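Local coordinates for GH26C (Muricauda sp. MAR_2010_75, PDB 6Q78), which probably hydrolyses internal beta-1,4-mannosidic linkages in mannans, as a family 26 glycoside hydrolase built on a TIM barrel, at residues G84-F89 / F372-Q377; D99-K104 / T382-L387; Y338-S343 / D378-P383. One frame throughout, in Å; residues are numbered along the deposited sequence.

How the interactions relate
The three interactions form a triangle with centres about 11 Å apart, all on one side of the chain's centre. Along the chain the segments run 84-89, 99-104, 338-343, 372-377, 378-383 and 382-387, so the chain from F372 to L387 meets three earlier segments in turn. Interaction 1 joins strands 81-86 and 369-372 where the barrel closes on itself; interaction 2 sets the loop before helix 390-397 against helix 101-106; interaction 3 pairs the short strands 340-341 and 379-380. Interactions 2 and 3 share T382 and P383. Q85 to T382 and N375 to D101 tie late chain to early chain, while N375 to C381 joins the late loop to itself.

Interaction 1: G84-F89 / F372-Q377; sequences GQQDAF and FWYNYQ
Q86 lies alongside the indole of W373, both side chains pointing the same way, with amide and ring planes 14° apart. Its CG stands over one face of the six-membered ring, a CH-pi contact 3.8 Å from the centroid. A bend at chi2 (75°) brings Q86 CD to 3.5 Å from W373 CZ3; the far end, NE2, makes a weak bond to S115 O. Y374 lies on the same indole face as Q86 CG and has W373 NE1 above the centre of its own ring. The W373 side chain lies about 3 Å, nearest atoms, from a bound Tris molecule, consistent with a pocket at this end of the barrel. An alanine in place of W373 would probably leave the Q86 amide and the Y374 ring without the flat surface they lie against, the glutamine being then freer to turn.

The extended chain of Q85 carries NE2 to W373 O, 2.9 Å away and in the plane of that carbonyl. The same NE2 gives a weak bond to N375 OD1 at 3.2 Å, the two amide planes standing 83° apart.

The backbones pair in parallel, F372 N bonding to G84 O at 3.0 Å and Q86 N to F372 O at 2.9 Å. This is where the first and last strands of the TIM barrel meet.

With OE1 bonded to T382 OG1, the buried Q85 amide has partners at both ends, while N375 OD1 also accepts from C381 N: the barrel seam continues into its loops through polar groups that satisfy one another.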
loop_
_atom_site.group_PDB
_atom_site.type_symbol
_atom_site.label_atom_id
_atom_site.label_comp_id
_atom_site.label_asym_id
_atom_site.label_seq_id
_atom_site.Cartn_x
_atom_site.Cartn_y
_atom_site.Cartn_z
ATOM N N GLY A 84 -1.327 9.766 -1.218
ATOM C CA GLY A 84 -2.678 9.238 -1.171
ATOM C C GLY A 84 -3.160 8.910 0.229
ATOM O O GLY A 84 -2.505 9.225 1.231
ATOM N N GLN A 85 -4.328 8.272 0.319
ATOM C CA GLN A 85 -4.909 7.948 1.617
ATOM C C GLN A 85 -5.794 6.708 1.488
ATOM O O GLN A 85 -6.530 6.536 0.494
ATOM C CB GLN A 85 -5.687 9.147 2.206
ATOM C CG GLN A 85 -6.275 8.884 3.595
ATOM C CD GLN A 85 -6.552 10.191 4.359
ATOM O OE1 GLN A 85 -6.776 11.252 3.769
ATOM N NE2 GLN A 85 -6.531 10.109 5.677
ATOM N N GLN A 86 -5.710 5.861 2.509
ATOM C CA GLN A 86 -6.545 4.662 2.589
ATOM C C GLN A 86 -8.014 5.082 2.666
ATOM O O GLN A 86 -8.373 5.969 3.448
ATOM C CB GLN A 86 -6.169 3.884 3.855
ATOM C CG GLN A 86 -6.829 2.529 3.974
ATOM C CD GLN A 86 -6.222 1.502 3.046
ATOM O OE1 GLN A 86 -5.228 1.743 2.392
ATOM N NE2 GLN A 86 -6.846 0.313 3.011
ATOM N N ASP A 87 -8.863 4.419 1.867
ATOM C CA ASP A 87 -10.318 4.620 1.926
ATOM C C ASP A 87 -10.721 6.084 1.788
ATOM O O ASP A 87 -11.670 6.564 2.422
ATOM C CB ASP A 87 -10.915 3.970 3.180
ATOM C CG ASP A 87 -10.771 2.460 3.166
ATOM O OD1 ASP A 87 -10.763 1.861 2.093
ATOM O OD2 ASP A 87 -10.658 1.857 4.251
ATOM N N ALA A 88 -10.003 6.807 0.933
ATOM C CA ALA A 88 -10.238 8.253 0.839
ATOM C C ALA A 88 -11.670 8.578 0.399
ATOM O O ALA A 88 -12.168 9.665 0.718
ATOM C CB ALA A 88 -9.238 8.875 -0.131
ATOM N N PHE A 89 -12.326 7.700 -0.369
ATOM C CA PHE A 89 -13.675 7.979 -0.869
ATOM C C PHE A 89 -14.802 7.379 -0.020
ATOM O O PHE A 89 -15.979 7.615 -0.346
ATOM C CB PHE A 89 -13.802 7.529 -2.331
ATOM C CG PHE A 89 -12.808 8.186 -3.278
ATOM C CD1 PHE A 89 -12.563 9.545 -3.237
ATOM C CD2 PHE A 89 -12.153 7.423 -4.224
ATOM C CE1 PHE A 89 -11.649 10.139 -4.100
ATOM C CE2 PHE A 89 -11.229 8.008 -5.100
ATOM C CZ PHE A 89 -10.983 9.379 -5.027
ATOM N N PHE A 372 -1.236 7.886 3.574
ATOM C CA PHE A 372 -1.756 8.005 4.923
ATOM C C PHE A 372 -2.802 6.925 5.178
ATOM O O PHE A 372 -3.516 6.485 4.259
ATOM C CB PHE A 372 -2.438 9.370 5.044
ATOM C CG PHE A 372 -1.469 10.525 5.006
ATOM C CD1 PHE A 372 -0.677 10.804 6.108
ATOM C CD2 PHE A 372 -1.338 11.331 3.868
ATOM C CE1 PHE A 372 0.239 11.862 6.086
ATOM C CE2 PHE A 372 -0.433 12.402 3.871
ATOM C CZ PHE A 372 0.350 12.658 4.976
ATOM N N TRP A 373 -2.895 6.488 6.440
ATOM C CA TRP A 373 -4.009 5.631 6.809
ATOM C C TRP A 373 -5.313 6.434 6.784
ATOM O O TRP A 373 -5.317 7.639 6.538
ATOM C CB TRP A 373 -3.745 4.920 8.147
ATOM C CG TRP A 373 -4.542 3.671 8.299
ATOM C CD1 TRP A 373 -5.450 3.397 9.287
ATOM C CD2 TRP A 373 -4.525 2.511 7.438
ATOM N NE1 TRP A 373 -6.013 2.159 9.089
ATOM C CE2 TRP A 373 -5.461 1.588 7.972
ATOM C CE3 TRP A 373 -3.803 2.164 6.285
ATOM C CZ2 TRP A 373 -5.712 0.341 7.380
ATOM C CZ3 TRP A 373 -4.058 0.921 5.693
ATOM C CH2 TRP A 373 -5.010 0.032 6.246
ATOM N N TYR A 374 -6.437 5.764 7.015
ATOM C CA TYR A 374 -7.723 6.438 6.882
ATOM C C TYR A 374 -8.002 7.395 8.047
ATOM O O TYR A 374 -7.473 7.255 9.163
ATOM C CB TYR A 374 -8.894 5.474 6.654
ATOM C CG TYR A 374 -9.053 4.283 7.572
ATOM C CD1 TYR A 374 -9.296 4.432 8.934
ATOM C CD2 TYR A 374 -9.012 2.993 7.048
ATOM C CE1 TYR A 374 -9.496 3.301 9.759
ATOM C CE2 TYR A 374 -9.210 1.883 7.856
ATOM C CZ TYR A 374 -9.449 2.047 9.181
ATOM O OH TYR A 374 -9.639 0.921 9.985
ATOM N N ASN A 375 -8.879 8.358 7.780
ATOM C CA ASN A 375 -9.541 9.128 8.837
ATOM C C ASN A 375 -10.821 8.413 9.224
ATOM O O ASN A 375 -11.489 7.840 8.368
ATOM C CB ASN A 375 -9.927 10.509 8.290
ATOM C CG ASN A 375 -8.731 11.432 8.047
ATOM O OD1 ASN A 375 -7.613 11.198 8.507
ATOM N ND2 ASN A 375 -8.991 12.519 7.305
ATOM N N TYR A 376 -11.164 8.435 10.513
ATOM C CA TYR A 376 -12.309 7.648 10.959
ATOM C C TYR A 376 -12.836 8.203 12.274
ATOM O O TYR A 376 -12.071 8.363 13.226
ATOM C CB TYR A 376 -11.855 6.190 11.173
ATOM C CG TYR A 376 -12.956 5.262 11.635
ATOM C CD1 TYR A 376 -13.907 4.785 10.748
ATOM C CD2 TYR A 376 -13.037 4.865 12.954
ATOM C CE1 TYR A 376 -14.922 3.931 11.174
ATOM C CE2 TYR A 376 -14.039 4.018 13.385
ATOM C CZ TYR A 376 -14.970 3.554 12.487
ATOM O OH TYR A 376 -15.965 2.703 12.929
ATOM N N GLN A 377 -14.139 8.508 12.309
ATOM C CA GLN A 377 -14.775 9.042 13.513
ATOM C C GLN A 377 -14.000 10.248 14.038
ATOM O O GLN A 377 -13.799 11.201 13.288
ATOM C CB GLN A 377 -14.981 7.941 14.557
ATOM C CG GLN A 377 -15.881 6.836 14.017
ATOM C CD GLN A 377 -16.267 5.798 15.057
ATOM O OE1 GLN A 377 -15.604 5.639 16.085
ATOM N NE2 GLN A 377 -17.359 5.082 14.788
HETATM O O HOH W 1 -9.780 8.153 4.851
#

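Interaction 2: D99-K104 / T382-L387; sequences DSDIKK and TPVPGL
V384 presses CG1 against the side of D101, and its closest contacts fall on the carbons: V384 CG1 lies 3.6 Å from D101 CG, with D101 CB just as near. The valine's first torsion (-63°) sets CG1 beside its own backbone N, on the side that meets the helix. The same methyl touches the aliphatic part of K104, V384 CG1 to K104 CD being 4.3 Å. At one end of the contact I102 and T382 cross at about a right angle, with I102 CG1 4.0 Å from T382 OG1. At the other, the ring of P385 rests on the helix backbone, its CG 3.4 Å from K104 O.

Helix 101-106 belongs to the beta-alpha-beta crossover that joins the parallel barrel strands 81-86 and 112-116. The facing segment is the loop that leads from strand 379-380 into helix 390-397, where F393 packs on T382 and P383.

No hydrogen bond joins the two segments; the polar groups are used within each or beyond both. K104 NZ forms a salt bridge with D101 OD1 at 2.8 Å, and it also donates to D99 O at 2.7 Å and to N96 O. D101 OD2 accepts from Y93 N and N375 ND2, and with the lysine so near the carboxylate is likely to stay charged. T382 OG1 bonds to Q85 OE1. S100 is the N-cap of the helix, S100 OG taking K103 N at 3.1 Å.

V384 to L387 form a type II beta turn, closed by L387 N to V384 O at 3.1 Å; at its third position G386 has backbone angles that would jam a CB against the carbonyl of P385.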
loop_
_atom_site.group_PDB
_atom_site.type_symbol
_atom_site.label_atom_id
_atom_site.label_comp_id
_atom_site.label_asym_id
_atom_site.label_seq_id
_atom_site.Cartn_x
_atom_site.Cartn_y
_atom_site.Cartn_z
ATOM N N ASP A 99 -17.114 14.721 -0.522
ATOM C CA ASP A 99 -15.758 14.724 -1.065
ATOM C C ASP A 99 -14.791 14.033 -0.100
ATOM O O ASP A 99 -14.987 14.052 1.121
ATOM C CB ASP A 99 -15.297 16.171 -1.249
ATOM C CG ASP A 99 -16.010 16.880 -2.387
ATOM O OD1 ASP A 99 -16.577 16.187 -3.264
ATOM O OD2 ASP A 99 -15.989 18.126 -2.397
ATOM N N SER A 100 -13.715 13.443 -0.645
ATOM C CA SER A 100 -12.638 12.935 0.197
ATOM C C SER A 100 -12.163 14.035 1.141
ATOM O O SER A 100 -12.211 15.233 0.812
ATOM C CB SER A 100 -11.460 12.486 -0.691
ATOM O OG SER A 100 -10.792 13.582 -1.330
ATOM N N ASP A 101 -11.702 13.641 2.339
ATOM C CA ASP A 101 -11.194 14.656 3.255
ATOM C C ASP A 101 -10.047 15.439 2.633
ATOM O O ASP A 101 -9.941 16.645 2.848
ATOM C CB ASP A 101 -10.758 14.044 4.588
ATOM C CG ASP A 101 -11.922 13.617 5.455
ATOM O OD1 ASP A 101 -13.076 13.995 5.157
ATOM O OD2 ASP A 101 -11.690 12.929 6.481
ATOM N N ILE A 102 -9.172 14.790 1.857
ATOM C CA ILE A 102 -8.079 15.545 1.254
ATOM C C ILE A 102 -8.612 16.599 0.295
ATOM O O ILE A 102 -8.054 17.697 0.216
ATOM C CB ILE A 102 -7.030 14.599 0.639
ATOM C CG1 ILE A 102 -6.160 14.049 1.775
ATOM C CG2 ILE A 102 -6.122 15.301 -0.382
ATOM C CD1 ILE A 102 -5.196 12.943 1.325
ATOM N N LYS A 103 -9.714 16.313 -0.409
ATOM C CA LYS A 103 -10.317 17.345 -1.268
ATOM C C LYS A 103 -11.042 18.418 -0.455
ATOM O O LYS A 103 -10.989 19.603 -0.808
ATOM C CB LYS A 103 -11.270 16.701 -2.276
ATOM C CG LYS A 103 -11.934 17.715 -3.221
ATOM C CD LYS A 103 -12.684 16.974 -4.313
ATOM C CE LYS A 103 -13.686 17.876 -4.972
ATOM N NZ LYS A 103 -13.015 18.915 -5.751
ATOM N N LYS A 104 -11.707 18.043 0.650
ATOM C CA LYS A 104 -12.263 19.081 1.527
ATOM C C LYS A 104 -11.179 20.053 1.960
ATOM O O LYS A 104 -11.425 21.258 2.096
ATOM C CB LYS A 104 -12.885 18.472 2.795
ATOM C CG LYS A 104 -14.078 17.493 2.611
ATOM C CD LYS A 104 -14.623 17.124 3.992
ATOM C CE LYS A 104 -15.801 16.183 3.953
ATOM N NZ LYS A 104 -15.378 14.761 3.700
ATOM N N THR A 382 -5.106 13.053 8.317
ATOM C CA THR A 382 -5.023 14.226 7.457
ATOM C C THR A 382 -6.147 15.166 7.875
ATOM O O THR A 382 -7.262 14.722 8.179
ATOM C CB THR A 382 -5.170 13.867 5.953
ATOM O OG1 THR A 382 -6.448 13.251 5.711
ATOM C CG2 THR A 382 -4.012 12.966 5.473
ATOM N N PRO A 383 -5.880 16.473 7.935
ATOM C CA PRO A 383 -6.859 17.402 8.511
ATOM C C PRO A 383 -7.904 17.833 7.490
ATOM O O PRO A 383 -7.749 17.657 6.273
ATOM C CB PRO A 383 -5.998 18.609 8.910
ATOM C CG PRO A 383 -4.906 18.614 7.860
ATOM C CD PRO A 383 -4.575 17.111 7.695
ATOM N N VAL A 384 -8.999 18.374 8.022
ATOM C CA VAL A 384 -9.977 19.088 7.205
ATOM C C VAL A 384 -9.989 20.523 7.727
ATOM O O VAL A 384 -9.418 20.797 8.795
ATOM C CB VAL A 384 -11.364 18.419 7.241
ATOM C CG1 VAL A 384 -11.300 16.980 6.645
ATOM C CG2 VAL A 384 -11.963 18.457 8.624
ATOM N N PRO A 385 -10.620 21.441 7.020
ATOM C CA PRO A 385 -10.501 22.838 7.440
ATOM C C PRO A 385 -11.024 23.110 8.853
ATOM O O PRO A 385 -12.033 22.621 9.268
ATOM C CB PRO A 385 -11.291 23.588 6.351
ATOM C CG PRO A 385 -11.129 22.717 5.132
ATOM C CD PRO A 385 -11.260 21.331 5.700
ATOM N N GLY A 386 -10.267 23.920 9.566
ATOM C CA GLY A 386 -10.575 24.268 10.934
ATOM C C GLY A 386 -9.928 23.358 11.962
ATOM O O GLY A 386 -9.986 23.643 13.124
ATOM N N LEU A 387 -9.307 22.268 11.537
ATOM C CA LEU A 387 -8.659 21.393 12.497
ATOM C C LEU A 387 -7.229 21.786 12.671
ATOM O O LEU A 387 -6.619 22.269 11.771
ATOM C CB LEU A 387 -8.691 19.934 12.028
ATOM C CG LEU A 387 -10.029 19.228 11.997
ATOM C CD1 LEU A 387 -9.766 17.741 11.698
ATOM C CD2 LEU A 387 -10.775 19.374 13.315
#

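Interaction 3: Y338-S343 / D378-P383; sequences YFVTLS and DTYCTP
V340 and Y380 are the hydrogen-bonded pair of a small two-stranded antiparallel sheet, made by loop segments that follow barrel strands 330-336 and 369-372. V340 N gives its hydrogen to Y380 O at 2.9 Å, and Y380 N returns one to V340 O at 3.0 Å. Their side chains lie side by side on one face of the sheet. Chi1 of Y380 (64°) puts CG between its backbone N and carbonyl carbon. V340 CB stands over one face of the Y380 ring in a CH-pi contact, and V340 CG1 comes to 3.5 Å from Y380 CE1.

On the other face T341 OG1 and T379 OG1 share a hydrogen bond of 2.8 Å in which either may be the donor. F339 CD1 meets T379 CG2 at 3.9 Å, and C381 SG stands obliquely to the F339 ring, 5.1 Å from its centroid. Waters extend the pairing: one bridges Y338 N and C381 O, another L342 N and D378 O.

Y380 OH bonds to P388 O, and Y93 meets the tyrosine ring edge-to-face. The F339 ring meets that of Y299, and the F339 side chain lies about 5 Å, nearest atoms, from a bound Tris, probably from the crystallisation liquor. C381 touches F372 at the end of strand 369-372, while Y338 packs on F351 of helix 351-361, its OH bonding to N304 OD1, and P383 touches F352 of that helix.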
loop_
_atom_site.group_PDB
_atom_site.type_symbol
_atom_site.label_atom_id
_atom_site.label_comp_id
_atom_site.label_asym_id
_atom_site.label_seq_id
_atom_site.Cartn_x
_atom_site.Cartn_y
_atom_site.Cartn_z
ATOM N N TYR A 338 0.451 10.550 11.605
ATOM C CA TYR A 338 0.409 10.792 13.044
ATOM C C TYR A 338 -1.062 10.982 13.383
ATOM O O TYR A 338 -1.682 11.952 12.932
ATOM C CB TYR A 338 1.209 12.031 13.448
ATOM C CG TYR A 338 1.081 12.277 14.934
ATOM C CD1 TYR A 338 1.680 11.427 15.838
ATOM C CD2 TYR A 338 0.349 13.354 15.437
ATOM C CE1 TYR A 338 1.554 11.621 17.200
ATOM C CE2 TYR A 338 0.234 13.559 16.812
ATOM C CZ TYR A 338 0.834 12.670 17.671
ATOM O OH TYR A 338 0.729 12.848 19.043
ATOM N N PHE A 339 -1.628 10.045 14.139
ATOM C CA PHE A 339 -3.060 10.056 14.417
ATOM C C PHE A 339 -3.391 11.039 15.535
ATOM O O PHE A 339 -2.789 10.994 16.615
ATOM C CB PHE A 339 -3.543 8.662 14.815
ATOM C CG PHE A 339 -3.464 7.629 13.732
ATOM C CD1 PHE A 339 -4.434 7.552 12.754
ATOM C CD2 PHE A 339 -2.450 6.683 13.743
ATOM C CE1 PHE A 339 -4.376 6.557 11.775
ATOM C CE2 PHE A 339 -2.373 5.705 12.763
ATOM C CZ PHE A 339 -3.341 5.644 11.771
ATOM N N VAL A 340 -4.367 11.915 15.277
ATOM C CA VAL A 340 -4.808 12.936 16.218
ATOM C C VAL A 340 -6.235 12.626 16.627
ATOM O O VAL A 340 -7.114 12.465 15.770
ATOM C CB VAL A 340 -4.734 14.340 15.589
ATOM C CG1 VAL A 340 -5.296 15.388 16.540
ATOM C CG2 VAL A 340 -3.302 14.686 15.224
ATOM N N THR A 341 -6.469 12.554 17.939
ATOM C CA THR A 341 -7.809 12.478 18.520
ATOM C C THR A 341 -7.874 13.609 19.540
ATOM O O THR A 341 -7.190 13.555 20.563
ATOM C CB THR A 341 -8.019 11.108 19.175
ATOM O OG1 THR A 341 -7.740 10.072 18.215
ATOM C CG2 THR A 341 -9.453 10.943 19.672
ATOM N N LEU A 342 -8.655 14.660 19.244
ATOM C CA LEU A 342 -8.501 15.919 19.980
ATOM C C LEU A 342 -8.854 15.790 21.459
ATOM O O LEU A 342 -8.364 16.585 22.275
ATOM C CB LEU A 342 -9.299 17.038 19.308
ATOM C CG LEU A 342 -8.792 17.412 17.911
ATOM C CD1 LEU A 342 -9.744 18.394 17.240
ATOM C CD2 LEU A 342 -7.388 18.000 17.986
ATOM N N SER A 343 -9.700 14.817 21.830
ATOM C CA SER A 343 -9.995 14.570 23.248
ATOM C C SER A 343 -8.845 13.885 23.979
ATOM O O SER A 343 -8.890 13.776 25.216
ATOM C CB SER A 343 -11.252 13.703 23.398
ATOM O OG SER A 343 -11.072 12.418 22.804
ATOM N N ASP A 378 -13.542 10.233 15.300
ATOM C CA ASP A 378 -12.858 11.402 15.854
ATOM C C ASP A 378 -11.347 11.362 15.712
ATOM O O ASP A 378 -10.658 12.164 16.355
ATOM C CB ASP A 378 -13.225 11.580 17.329
ATOM C CG ASP A 378 -14.646 12.025 17.507
ATOM O OD1 ASP A 378 -15.090 12.913 16.752
ATOM O OD2 ASP A 378 -15.319 11.474 18.403
ATOM N N THR A 379 -10.813 10.480 14.873
ATOM C CA THR A 379 -9.378 10.305 14.735
ATOM C C THR A 379 -8.985 10.601 13.305
ATOM O O THR A 379 -9.560 10.036 12.376
ATOM C CB THR A 379 -8.982 8.872 15.117
ATOM O OG1 THR A 379 -9.346 8.652 16.488
ATOM C CG2 THR A 379 -7.481 8.684 14.983
ATOM N N TYR A 380 -8.003 11.464 13.124
ATOM C CA TYR A 380 -7.619 11.840 11.773
ATOM C C TYR A 380 -6.109 11.850 11.655
ATOM O O TYR A 380 -5.392 12.198 12.599
ATOM C CB TYR A 380 -8.182 13.235 11.379
ATOM C CG TYR A 380 -7.674 14.453 12.168
ATOM C CD1 TYR A 380 -8.212 14.783 13.400
ATOM C CD2 TYR A 380 -6.682 15.285 11.646
ATOM C CE1 TYR A 380 -7.779 15.908 14.110
ATOM C CE2 TYR A 380 -6.241 16.431 12.349
ATOM C CZ TYR A 380 -6.796 16.730 13.583
ATOM O OH TYR A 380 -6.409 17.863 14.305
ATOM N N CYS A 381 -5.632 11.477 10.474
ATOM C CA CYS A 381 -4.234 11.714 10.176
ATOM C C CYS A 381 -4.030 12.631 8.984
ATOM O O CYS A 381 -2.885 12.944 8.659
ATOM C CB CYS A 381 -3.447 10.404 10.014
ATOM S SG CYS A 381 -3.911 9.432 8.565
ATOM N N THR A 382 -5.106 13.053 8.317
ATOM C CA THR A 382 -5.023 14.226 7.457
ATOM C C THR A 382 -6.147 15.166 7.875
ATOM O O THR A 382 -7.262 14.722 8.179
ATOM C CB THR A 382 -5.170 13.867 5.953
ATOM O OG1 THR A 382 -6.448 13.251 5.711
ATOM C CG2 THR A 382 -4.012 12.966 5.473
ATOM N N PRO A 383 -5.880 16.473 7.935
ATOM C CA PRO A 383 -6.859 17.402 8.511
ATOM C C PRO A 383 -7.904 17.833 7.490
ATOM O O PRO A 383 -7.749 17.657 6.273
ATOM C CB PRO A 383 -5.998 18.609 8.910
ATOM C CG PRO A 383 -4.906 18.614 7.860
ATOM C CD PRO A 383 -4.575 17.111 7.695
HETATM O O HOH W 2 -0.420 12.612 9.775
HETATM O O HOH W 3 -10.907 14.744 17.193
HETATM O O HOH W 4 -13.066 11.816 20.892
#